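Long-range contacts in putative enoyl-CoA hydratase (Streptomyces coelicolor A3, PDB 3G64), which probably acts on coenzyme A thioesters as a member of the enoyl-CoA hydratase/isomerase (crotonase) family, its exact reaction being unestablished: residues A[34-43]-A[82-90]; A[43-53]-A[98-109]. All coordinates share one frame; numbering follows the deposited sequence. Where two conformers were deposited one is given.

Contact 1 (A[34-43]-A[82-90]); sequences RPDKLNALTF and EIIGATLSM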
loop_
_atom_site.group_PDB
_atom_site.type_symbol
_atom_site.label_atom_id
_atom_site.label_comp_id
_atom_site.label_asym_id
_atom_site.label_seq_id
_atom_site.Cartn_x
_atom_site.Cartn_y
_atom_site.Cartn_z
ATOM N N ARG A 34 8.714 -26.155 -21.595
ATOM C CA ARG A 34 10.002 -26.658 -21.064
ATOM C C ARG A 34 10.014 -27.099 -19.619
ATOM O O ARG A 34 10.797 -26.588 -18.827
ATOM C CB ARG A 34 11.134 -25.648 -21.276
ATOM C CG ARG A 34 11.293 -25.213 -22.714
ATOM C CD ARG A 34 11.989 -23.866 -22.790
ATOM N NE ARG A 34 13.311 -23.953 -23.389
ATOM C CZ ARG A 34 14.419 -23.411 -22.877
ATOM N NH1 ARG A 34 14.394 -22.717 -21.730
ATOM N NH2 ARG A 34 15.563 -23.555 -23.541
ATOM N N PRO A 35 9.171 -28.073 -19.278
ATOM C CA PRO A 35 9.054 -28.567 -17.905
ATOM C C PRO A 35 10.369 -29.136 -17.412
ATOM O O PRO A 35 10.639 -29.060 -16.218
ATOM C CB PRO A 35 8.026 -29.700 -17.997
ATOM C CG PRO A 35 7.663 -29.842 -19.439
ATOM C CD PRO A 35 8.244 -28.714 -20.222
ATOM N N ASP A 36 11.167 -29.703 -18.317
ATOM C CA ASP A 36 12.459 -30.282 -17.936
ATOM C C ASP A 36 13.448 -29.225 -17.451
ATOM O O ASP A 36 14.460 -29.546 -16.844
ATOM C CB ASP A 36 13.084 -31.073 -19.103
ATOM C CG ASP A 36 12.206 -32.240 -19.575
ATOM O OD1 ASP A 36 11.282 -32.664 -18.834
ATOM O OD2 ASP A 36 12.450 -32.743 -20.702
ATOM N N LYS A 37 13.164 -27.962 -17.752
ATOM C CA LYS A 37 14.008 -26.856 -17.299
ATOM C C LYS A 37 13.234 -25.965 -16.327
ATOM O O LYS A 37 13.591 -24.795 -16.133
ATOM C CB LYS A 37 14.403 -25.969 -18.483
ATOM C CG LYS A 37 15.181 -26.648 -19.561
ATOM C CD LYS A 37 15.816 -25.603 -20.474
ATOM C CE LYS A 37 17.125 -26.133 -21.077
ATOM N NZ LYS A 37 18.250 -26.295 -20.099
ATOM N N LEU A 38 12.179 -26.509 -15.725
ATOM C CA LEU A 38 11.352 -25.724 -14.819
ATOM C C LEU A 38 10.820 -24.493 -15.559
ATOM O O LEU A 38 10.752 -23.398 -15.009
ATOM C CB LEU A 38 12.163 -25.330 -13.583
ATOM C CG LEU A 38 12.392 -26.546 -12.668
ATOM C CD1 LEU A 38 13.511 -26.292 -11.673
ATOM C CD2 LEU A 38 11.114 -26.952 -11.957
ATOM N N ASN A 39 10.496 -24.688 -16.834
ATOM C CA ASN A 39 9.881 -23.662 -17.645
ATOM C C ASN A 39 10.664 -22.358 -17.757
ATOM O O ASN A 39 10.081 -21.289 -17.986
ATOM C CB ASN A 39 8.480 -23.439 -17.111
ATOM C CG ASN A 39 7.703 -24.746 -17.050
ATOM O OD1 ASN A 39 7.727 -25.513 -18.021
ATOM N ND2 ASN A 39 7.029 -25.012 -15.924
ATOM N N ALA A 40 11.983 -22.448 -17.608
ATOM C CA ALA A 40 12.838 -21.275 -17.776
ATOM C C ALA A 40 12.550 -20.570 -19.104
ATOM O O ALA A 40 12.483 -21.192 -20.176
ATOM C CB ALA A 40 14.332 -21.653 -17.676
ATOM N N LEU A 41 12.417 -19.257 -19.022
ATOM C CA LEU A 41 12.040 -18.434 -20.154
ATOM C C LEU A 41 13.203 -18.103 -21.089
ATOM O O LEU A 41 14.324 -17.836 -20.658
ATOM C CB LEU A 41 11.421 -17.134 -19.636
ATOM C CG LEU A 41 10.178 -17.282 -18.770
ATOM C CD1 LEU A 41 9.808 -15.933 -18.121
ATOM C CD2 LEU A 41 9.059 -17.804 -19.637
ATOM N N THR A 42 12.904 -18.094 -22.381
ATOM C CA THR A 42 13.861 -17.694 -23.395
ATOM C C THR A 42 13.400 -16.365 -24.019
ATOM O O THR A 42 12.279 -15.919 -23.779
ATOM C CB THR A 42 13.869 -18.705 -24.500
ATOM O OG1 THR A 42 12.547 -18.763 -25.045
ATOM C CG2 THR A 42 14.259 -20.127 -23.950
ATOM N N PHE A 43 14.243 -15.772 -24.858
ATOM C CA PHE A 43 13.875 -14.566 -25.558
ATOM C C PHE A 43 12.579 -14.768 -26.315
ATOM O O PHE A 43 11.736 -13.882 -26.336
ATOM C CB PHE A 43 14.989 -14.171 -26.542
ATOM C CG PHE A 43 16.261 -13.741 -25.860
ATOM C CD1 PHE A 43 16.222 -12.821 -24.828
ATOM C CD2 PHE A 43 17.477 -14.277 -26.226
ATOM C CE1 PHE A 43 17.385 -12.423 -24.174
ATOM C CE2 PHE A 43 18.646 -13.893 -25.588
ATOM C CZ PHE A 43 18.600 -12.953 -24.558
ATOM N N GLU A 82 20.699 -19.188 -21.912
ATOM C CA GLU A 82 20.053 -18.667 -23.095
ATOM C C GLU A 82 19.639 -17.205 -22.955
ATOM O O GLU A 82 19.404 -16.520 -23.961
ATOM C CB GLU A 82 18.882 -19.548 -23.480
ATOM C CG GLU A 82 19.358 -20.804 -24.210
ATOM C CD GLU A 82 18.240 -21.779 -24.476
ATOM O OE1 GLU A 82 17.712 -21.798 -25.611
ATOM O OE2 GLU A 82 17.882 -22.520 -23.535
ATOM N N ILE A 83 19.546 -16.731 -21.711
ATOM C CA ILE A 83 19.320 -15.308 -21.485
ATOM C C ILE A 83 20.572 -14.671 -20.929
ATOM O O ILE A 83 21.228 -13.921 -21.629
ATOM C CB ILE A 83 18.063 -15.014 -20.633
ATOM C CG1 ILE A 83 16.815 -15.368 -21.453
ATOM C CG2 ILE A 83 17.986 -13.527 -20.279
ATOM C CD1 ILE A 83 15.517 -14.955 -20.816
ATOM N N ILE A 84 20.944 -15.014 -19.704
ATOM C CA ILE A 84 22.065 -14.334 -19.062
ATOM C C ILE A 84 23.363 -14.441 -19.856
ATOM O O ILE A 84 24.008 -13.431 -20.144
ATOM C CB ILE A 84 22.256 -14.805 -17.600
ATOM C CG1 ILE A 84 21.046 -14.360 -16.766
ATOM C CG2 ILE A 84 23.580 -14.283 -17.038
ATOM C CD1 ILE A 84 21.105 -14.736 -15.285
ATOM N N GLY A 85 23.756 -15.659 -20.215
ATOM C CA GLY A 85 24.943 -15.835 -21.022
ATOM C C GLY A 85 24.861 -15.041 -22.318
ATOM O O GLY A 85 25.829 -14.409 -22.734
ATOM N N ALA A 86 23.706 -15.061 -22.974
ATOM C CA ALA A 86 23.573 -14.307 -24.214
ATOM C C ALA A 86 23.661 -12.773 -23.997
ATOM O O ALA A 86 24.259 -12.062 -24.807
ATOM C CB ALA A 86 22.264 -14.664 -24.909
ATOM N N THR A 87 23.083 -12.259 -22.912
ATOM C CA THR A 87 23.123 -10.803 -22.691
ATOM C C THR A 87 24.541 -10.293 -22.455
ATOM O O THR A 87 24.834 -9.100 -22.680
ATOM C CB THR A 87 22.246 -10.342 -21.503
ATOM O OG1 THR A 87 22.703 -10.949 -20.282
ATOM C CG2 THR A 87 20.776 -10.664 -21.738
ATOM N N LEU A 88 25.433 -11.172 -22.008
ATOM C CA LEU A 88 26.820 -10.750 -21.785
ATOM C C LEU A 88 27.544 -10.341 -23.065
ATOM O O LEU A 88 28.612 -9.728 -23.014
ATOM C CB LEU A 88 27.617 -11.833 -21.040
ATOM C CG LEU A 88 27.166 -11.866 -19.565
ATOM C CD1 LEU A 88 27.724 -13.061 -18.874
ATOM C CD2 LEU A 88 27.630 -10.565 -18.889
ATOM N N SER A 89 27.005 -10.665 -24.233
ATOM C CA SER A 89 27.675 -10.128 -25.419
ATOM C C SER A 89 26.748 -9.261 -26.297
ATOM O O SER A 89 26.973 -9.112 -27.493
ATOM C CB SER A 89 28.377 -11.231 -26.219
ATOM O OG SER A 89 27.451 -12.153 -26.746
HETATM N N MSE A 90 25.727 -8.672 -25.690
HETATM C CA MSE A 90 24.808 -7.816 -26.433
HETATM C C MSE A 90 25.249 -6.374 -26.403
HETATM O O MSE A 90 25.816 -5.912 -25.401
HETATM C CB MSE A 90 23.408 -7.845 -25.812
HETATM C CG MSE A 90 22.758 -9.142 -25.933
HETATM SE SE MSE A 90 20.886 -9.013 -25.493
HETATM C CE MSE A 90 20.625 -10.446 -26.686
HETATM O O HOH W 1 16.694 -17.116 -24.931
#
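Phe43 lays its ring against helix 80-87 and makes the dense end of this contact, while nine residues earlier Arg34 reaches the same helix through a single ion pair at the protein surface. The loop joining strand 27-32 to helix 43-58 of the crotonase fold is thereby pinned to helix 80-87. At the dense end Ile83 sits over one face of the ring, its CG1 4.0 Å from Phe43 CE1, and Ala86 CB fills the rim in the ring plane, 3.8 Å from Phe43 CE2. The side chain of Met90 (a selenomethionine) runs counter to that of Phe43, its CE oblique to the ring and 3.9 Å from Phe43 CZ. With CG beside the backbone N (chi1 -67°), the Phe43 ring swings toward the helix although the CB bond does not aim there. Ile83 also sends CD1 back to the loop, 3.1 Å from Leu41 O.

A water spans the two backbones, accepting from Phe43 N and donating to Glu82 O.

On the looser side, Glu82 stretches out to a salt bridge with a bent hydrogen bond (146°): Arg34 NH2 meets Glu82 OE2 on the syn side at 2.5 Å, shorter than usual and so of doubtful exact length. Thr42 CG2 and Lys37 CD cover opposite faces of that guanidinium, and Arg34 NH1 donates to Ala40 O. Lys37 NZ, 5.1 Å from Glu82 OE2, probably adds to the favourable field there. Apolar contact around Phe43 and Ile83 thus joins with charge at the more exposed Glu82 end, where Arg34, sandwiched and bonded at two nitrogens, has little freedom to turn.

Contact 2 (A[43-53]-A[98-109]); sequences FEAYADLRDLL and FNRMTGQVVRAV
Two edge-to-face stacks run in series through Phe98: the edge of Phe43 is turned to the face of Phe98, and Phe98 in turn points an edge at the face of Tyr46. In the first pair the centroids are 5.4 Å apart and the planes stand at 80°; in the second the separation is 5.8 Å, again in an offset T-shaped geometry. Phe98 reaches the corner where it can meet both rings, its CG anti to the backbone N (chi1 166°).

Tyr46 is the knob of the interface, lodged among Phe98, Met101 (a selenomethionine), Thr102 and Val105. Thr102 CG2 rests over its face in a CH-pi contact, 3.7 Å from the centroid of the Tyr46 ring, and the CE methyl of Met101 packs against the start of the side chain, 3.6 Å from Tyr46 CB. The two helices run in the same general direction, inclined at 38° with 9.2 Å between their axes. They belong to the helical layer of the crotonase fold; helix 43-58 also leans on strand 19-24 through Leu49, and Val105 touches Leu131 of helix 127-134.

Further along, the packing becomes aliphatic. Val105 divides its branches, CG1 meeting Leu49 CB at 3.9 Å and CG2 lying near the backbone of Tyr46 and Arg50. Leu53 CD1 touches both Ala108 CB and, at 3.8 Å, Val109 CG2. At the exposed margin Arg50 NH1 comes within 3.4 Å of Met101 SE, the two side chains crossing at about a right angle. The guanidinium of Arg50 is steadied by Asp51, gripped side-on: Arg50 NE donates to Asp51 OD1 and Arg50 NH2 to Asp51 OD2.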
loop_
_atom_site.group_PDB
_atom_site.type_symbol
_atom_site.label_atom_id
_atom_site.label_comp_id
_atom_site.label_asym_id
_atom_site.label_seq_id
_atom_site.Cartn_x
_atom_site.Cartn_y
_atom_site.Cartn_z
ATOM N N PHE A 43 14.243 -15.772 -24.858
ATOM C CA PHE A 43 13.875 -14.566 -25.558
ATOM C C PHE A 43 12.579 -14.768 -26.315
ATOM O O PHE A 43 11.736 -13.882 -26.336
ATOM C CB PHE A 43 14.989 -14.171 -26.542
ATOM C CG PHE A 43 16.261 -13.741 -25.860
ATOM C CD1 PHE A 43 16.222 -12.821 -24.828
ATOM C CD2 PHE A 43 17.477 -14.277 -26.226
ATOM C CE1 PHE A 43 17.385 -12.423 -24.174
ATOM C CE2 PHE A 43 18.646 -13.893 -25.588
ATOM C CZ PHE A 43 18.600 -12.953 -24.558
ATOM N N GLU A 44 12.441 -15.919 -26.966
ATOM C CA GLU A 44 11.275 -16.188 -27.812
ATOM C C GLU A 44 9.995 -16.391 -26.996
ATOM O O GLU A 44 8.909 -16.105 -27.476
ATOM C CB GLU A 44 11.511 -17.420 -28.700
ATOM C CG GLU A 44 12.544 -17.205 -29.786
ATOM C CD GLU A 44 13.987 -17.320 -29.274
ATOM O OE1 GLU A 44 14.218 -17.775 -28.121
ATOM O OE2 GLU A 44 14.898 -16.933 -30.043
ATOM N N ALA A 45 10.117 -16.897 -25.773
ATOM C CA ALA A 45 8.940 -17.049 -24.930
ATOM C C ALA A 45 8.441 -15.676 -24.467
ATOM O O ALA A 45 7.242 -15.425 -24.420
ATOM C CB ALA A 45 9.236 -17.939 -23.743
ATOM N N TYR A 46 9.365 -14.796 -24.095
ATOM C CA TYR A 46 8.972 -13.424 -23.790
ATOM C C TYR A 46 8.282 -12.786 -25.005
ATOM O O TYR A 46 7.289 -12.080 -24.855
ATOM C CB TYR A 46 10.188 -12.591 -23.415
ATOM C CG TYR A 46 10.647 -12.760 -21.978
ATOM C CD1 TYR A 46 9.827 -12.380 -20.909
ATOM C CD2 TYR A 46 11.911 -13.246 -21.695
ATOM C CE1 TYR A 46 10.266 -12.511 -19.589
ATOM C CE2 TYR A 46 12.354 -13.369 -20.395
ATOM C CZ TYR A 46 11.527 -13.004 -19.350
ATOM O OH TYR A 46 12.002 -13.141 -18.071
ATOM N N ALA A 47 8.807 -13.040 -26.208
ATOM C CA ALA A 47 8.236 -12.410 -27.402
ATOM C C ALA A 47 6.832 -12.920 -27.658
ATOM O O ALA A 47 5.949 -12.165 -28.079
ATOM C CB ALA A 47 9.157 -12.625 -28.656
ATOM N N ASP A 48 6.609 -14.205 -27.400
ATOM C CA ASP A 48 5.276 -14.754 -27.577
ATOM C C ASP A 48 4.321 -14.274 -26.501
ATOM O O ASP A 48 3.142 -14.025 -26.787
ATOM C CB ASP A 48 5.303 -16.282 -27.640
ATOM C CG ASP A 48 5.670 -16.802 -29.025
ATOM O OD1 ASP A 48 6.064 -15.979 -29.897
ATOM O OD2 ASP A 48 5.568 -18.032 -29.227
ATOM N N LEU A 49 4.804 -14.132 -25.266
ATOM C CA LEU A 49 3.939 -13.534 -24.237
ATOM C C LEU A 49 3.491 -12.135 -24.671
ATOM O O LEU A 49 2.311 -11.789 -24.591
ATOM C CB LEU A 49 4.670 -13.434 -22.892
ATOM C CG LEU A 49 4.763 -14.832 -22.226
ATOM C CD1 LEU A 49 5.743 -14.833 -21.064
ATOM C CD2 LEU A 49 3.390 -15.333 -21.778
ATOM N N ARG A 50 4.444 -11.330 -25.116
ATOM C CA ARG A 50 4.152 -9.937 -25.474
ATOM C C ARG A 50 3.108 -9.913 -26.588
ATOM O O ARG A 50 2.080 -9.225 -26.497
ATOM C CB ARG A 50 5.446 -9.247 -25.958
ATOM C CG ARG A 50 5.244 -7.843 -26.591
ATOM C CD ARG A 50 6.514 -7.356 -27.371
ATOM N NE ARG A 50 6.801 -8.277 -28.475
ATOM C CZ ARG A 50 8.019 -8.568 -28.921
ATOM N NH1 ARG A 50 9.094 -8.002 -28.366
ATOM N NH2 ARG A 50 8.164 -9.447 -29.914
ATOM N N ASP A 51 3.385 -10.672 -27.644
ATOM C CA ASP A 51 2.585 -10.611 -28.859
ATOM C C ASP A 51 1.239 -11.303 -28.711
ATOM O O ASP A 51 0.242 -10.847 -29.290
ATOM C CB ASP A 51 3.360 -11.204 -30.020
ATOM C CG ASP A 51 4.582 -10.378 -30.385
ATOM O OD1 ASP A 51 4.587 -9.150 -30.101
ATOM O OD2 ASP A 51 5.537 -10.955 -30.958
ATOM N N LEU A 52 1.205 -12.396 -27.945
ATOM C CA LEU A 52 -0.061 -13.078 -27.658
ATOM C C LEU A 52 -0.973 -12.165 -26.851
ATOM O O LEU A 52 -2.135 -12.025 -27.182
ATOM C CB LEU A 52 0.150 -14.406 -26.910
ATOM C CG LEU A 52 -1.124 -15.050 -26.362
ATOM C CD1 LEU A 52 -2.001 -15.543 -27.530
ATOM C CD2 LEU A 52 -0.826 -16.207 -25.406
ATOM N N LEU A 53 -0.451 -11.537 -25.795
ATOM C CA LEU A 53 -1.301 -10.667 -24.990
ATOM C C LEU A 53 -1.833 -9.513 -25.833
ATOM O O LEU A 53 -3.003 -9.141 -25.711
ATOM C CB LEU A 53 -0.581 -10.134 -23.756
ATOM C CG LEU A 53 -0.308 -11.215 -22.698
ATOM C CD1 LEU A 53 0.590 -10.676 -21.605
ATOM C CD2 LEU A 53 -1.609 -11.786 -22.114
ATOM N N PHE A 98 15.832 -5.655 -24.471
ATOM C CA PHE A 98 15.438 -6.883 -23.743
ATOM C C PHE A 98 14.717 -6.479 -22.437
ATOM O O PHE A 98 13.632 -6.957 -22.121
ATOM C CB PHE A 98 16.643 -7.809 -23.438
ATOM C CG PHE A 98 16.314 -8.861 -22.421
ATOM C CD1 PHE A 98 15.433 -9.898 -22.750
ATOM C CD2 PHE A 98 16.774 -8.765 -21.118
ATOM C CE1 PHE A 98 15.033 -10.857 -21.789
ATOM C CE2 PHE A 98 16.392 -9.749 -20.136
ATOM C CZ PHE A 98 15.511 -10.778 -20.483
ATOM N N ASN A 99 15.314 -5.573 -21.676
ATOM C CA ASN A 99 14.693 -5.187 -20.425
ATOM C C ASN A 99 13.404 -4.417 -20.584
ATOM O O ASN A 99 12.509 -4.500 -19.729
ATOM C CB ASN A 99 15.682 -4.477 -19.522
ATOM C CG ASN A 99 16.792 -5.414 -19.077
ATOM O OD1 ASN A 99 16.557 -6.317 -18.253
ATOM N ND2 ASN A 99 17.984 -5.242 -19.642
ATOM N N ARG A 100 13.284 -3.699 -21.688
ATOM C CA ARG A 100 12.018 -3.035 -21.962
ATOM C C ARG A 100 10.959 -4.074 -22.311
ATOM O O ARG A 100 9.800 -3.929 -21.950
ATOM C CB ARG A 100 12.156 -2.033 -23.114
ATOM C CG ARG A 100 10.834 -1.355 -23.470
ATOM C CD ARG A 100 11.056 -0.197 -24.445
ATOM N NE ARG A 100 11.496 1.039 -23.787
ATOM C CZ ARG A 100 12.570 1.736 -24.155
ATOM N NH1 ARG A 100 13.303 1.286 -25.170
ATOM N NH2 ARG A 100 12.905 2.885 -23.527
HETATM N N MSE A 101 11.353 -5.100 -23.051
HETATM C CA MSE A 101 10.396 -6.110 -23.464
HETATM C C MSE A 101 9.833 -6.845 -22.237
HETATM O O MSE A 101 8.642 -7.129 -22.170
HETATM C CB MSE A 101 11.037 -7.121 -24.416
HETATM C CG MSE A 101 10.201 -8.412 -24.530
HETATM SE SE MSE A 101 10.839 -9.666 -25.907
HETATM C CE MSE A 101 12.467 -10.333 -25.000
ATOM N N THR A 102 10.679 -7.163 -21.258
ATOM C CA THR A 102 10.148 -7.909 -20.109
ATOM C C THR A 102 9.193 -7.045 -19.286
ATOM O O THR A 102 8.107 -7.495 -18.889
ATOM C CB THR A 102 11.272 -8.402 -19.189
ATOM O OG1 THR A 102 12.054 -7.276 -18.762
ATOM C CG2 THR A 102 12.147 -9.394 -19.912
ATOM N N GLY A 103 9.580 -5.789 -19.055
ATOM C CA GLY A 103 8.700 -4.833 -18.396
ATOM C C GLY A 103 7.381 -4.661 -19.125
ATOM O O GLY A 103 6.320 -4.538 -18.496
ATOM N N GLN A 104 7.399 -4.660 -20.448
ATOM C CA GLN A 104 6.124 -4.475 -21.143
ATOM C C GLN A 104 5.282 -5.759 -21.139
ATOM O O GLN A 104 4.066 -5.702 -21.350
ATOM C CB GLN A 104 6.323 -3.930 -22.564
ATOM C CG GLN A 104 7.096 -2.586 -22.616
ATOM C CD GLN A 104 6.266 -1.383 -22.219
ATOM O OE1 GLN A 104 5.088 -1.281 -22.569
ATOM N NE2 GLN A 104 6.892 -0.432 -21.516
ATOM N N VAL A 105 5.907 -6.914 -20.884
ATOM C CA VAL A 105 5.096 -8.121 -20.664
ATOM C C VAL A 105 4.263 -7.954 -19.392
ATOM O O VAL A 105 3.042 -8.155 -19.397
ATOM C CB VAL A 105 5.945 -9.405 -20.603
ATOM C CG1 VAL A 105 5.031 -10.602 -20.169
ATOM C CG2 VAL A 105 6.540 -9.657 -21.969
ATOM N N VAL A 106 4.919 -7.527 -18.315
ATOM C CA VAL A 106 4.244 -7.320 -17.038
ATOM C C VAL A 106 3.169 -6.235 -17.169
ATOM O O VAL A 106 2.048 -6.389 -16.655
ATOM C CB VAL A 106 5.274 -6.965 -15.930
ATOM C CG1 VAL A 106 4.594 -6.440 -14.694
ATOM C CG2 VAL A 106 6.117 -8.213 -15.590
ATOM N N ARG A 107 3.494 -5.147 -17.868
ATOM C CA ARG A 107 2.513 -4.100 -18.084
ATOM C C ARG A 107 1.314 -4.648 -18.876
ATOM O O ARG A 107 0.148 -4.345 -18.566
ATOM C CB ARG A 107 3.156 -2.922 -18.817
ATOM C CG ARG A 107 2.292 -1.678 -18.750
ATOM C CD ARG A 107 2.990 -0.435 -19.385
ATOM N NE ARG A 107 2.883 -0.500 -20.832
ATOM C CZ ARG A 107 3.096 0.529 -21.660
ATOM N NH1 ARG A 107 3.432 1.731 -21.198
ATOM N NH2 ARG A 107 2.968 0.354 -22.969
ATOM N N ALA A 108 1.598 -5.459 -19.895
ATOM C CA ALA A 108 0.522 -6.046 -20.697
ATOM C C ALA A 108 -0.378 -6.956 -19.827
ATOM O O ALA A 108 -1.600 -6.978 -19.993
ATOM C CB ALA A 108 1.102 -6.830 -21.865
ATOM N N VAL A 109 0.210 -7.688 -18.880
ATOM C CA VAL A 109 -0.630 -8.458 -17.960
ATOM C C VAL A 109 -1.512 -7.525 -17.140
ATOM O O VAL A 109 -2.702 -7.778 -16.967
ATOM C CB VAL A 109 0.181 -9.379 -17.020
ATOM C CG1 VAL A 109 -0.748 -10.017 -15.958
ATOM C CG2 VAL A 109 0.867 -10.470 -17.819
#

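Phe43 belongs to both contacts, ending the loop of contact 1 and beginning the helix of contact 2, so one ring packs against helix 80-87 and against helix 92-111. The centres of the contacts are about 14 Å apart, yet their side chains join directly. Ile83 of contact 1 touches both aromatic partners in contact 2, with CD1 3.6 Å from Tyr46 CE2 and CG2 3.7 Å from Phe98 CZ; Leu41 CD1 lies 3.6 Å from Tyr46 OH. Both contacts also border a second subunit, whose Met254 packs on Thr87 and on Phe98. This continuous apolar seam therefore connects three helices of one chain to the subunit interface.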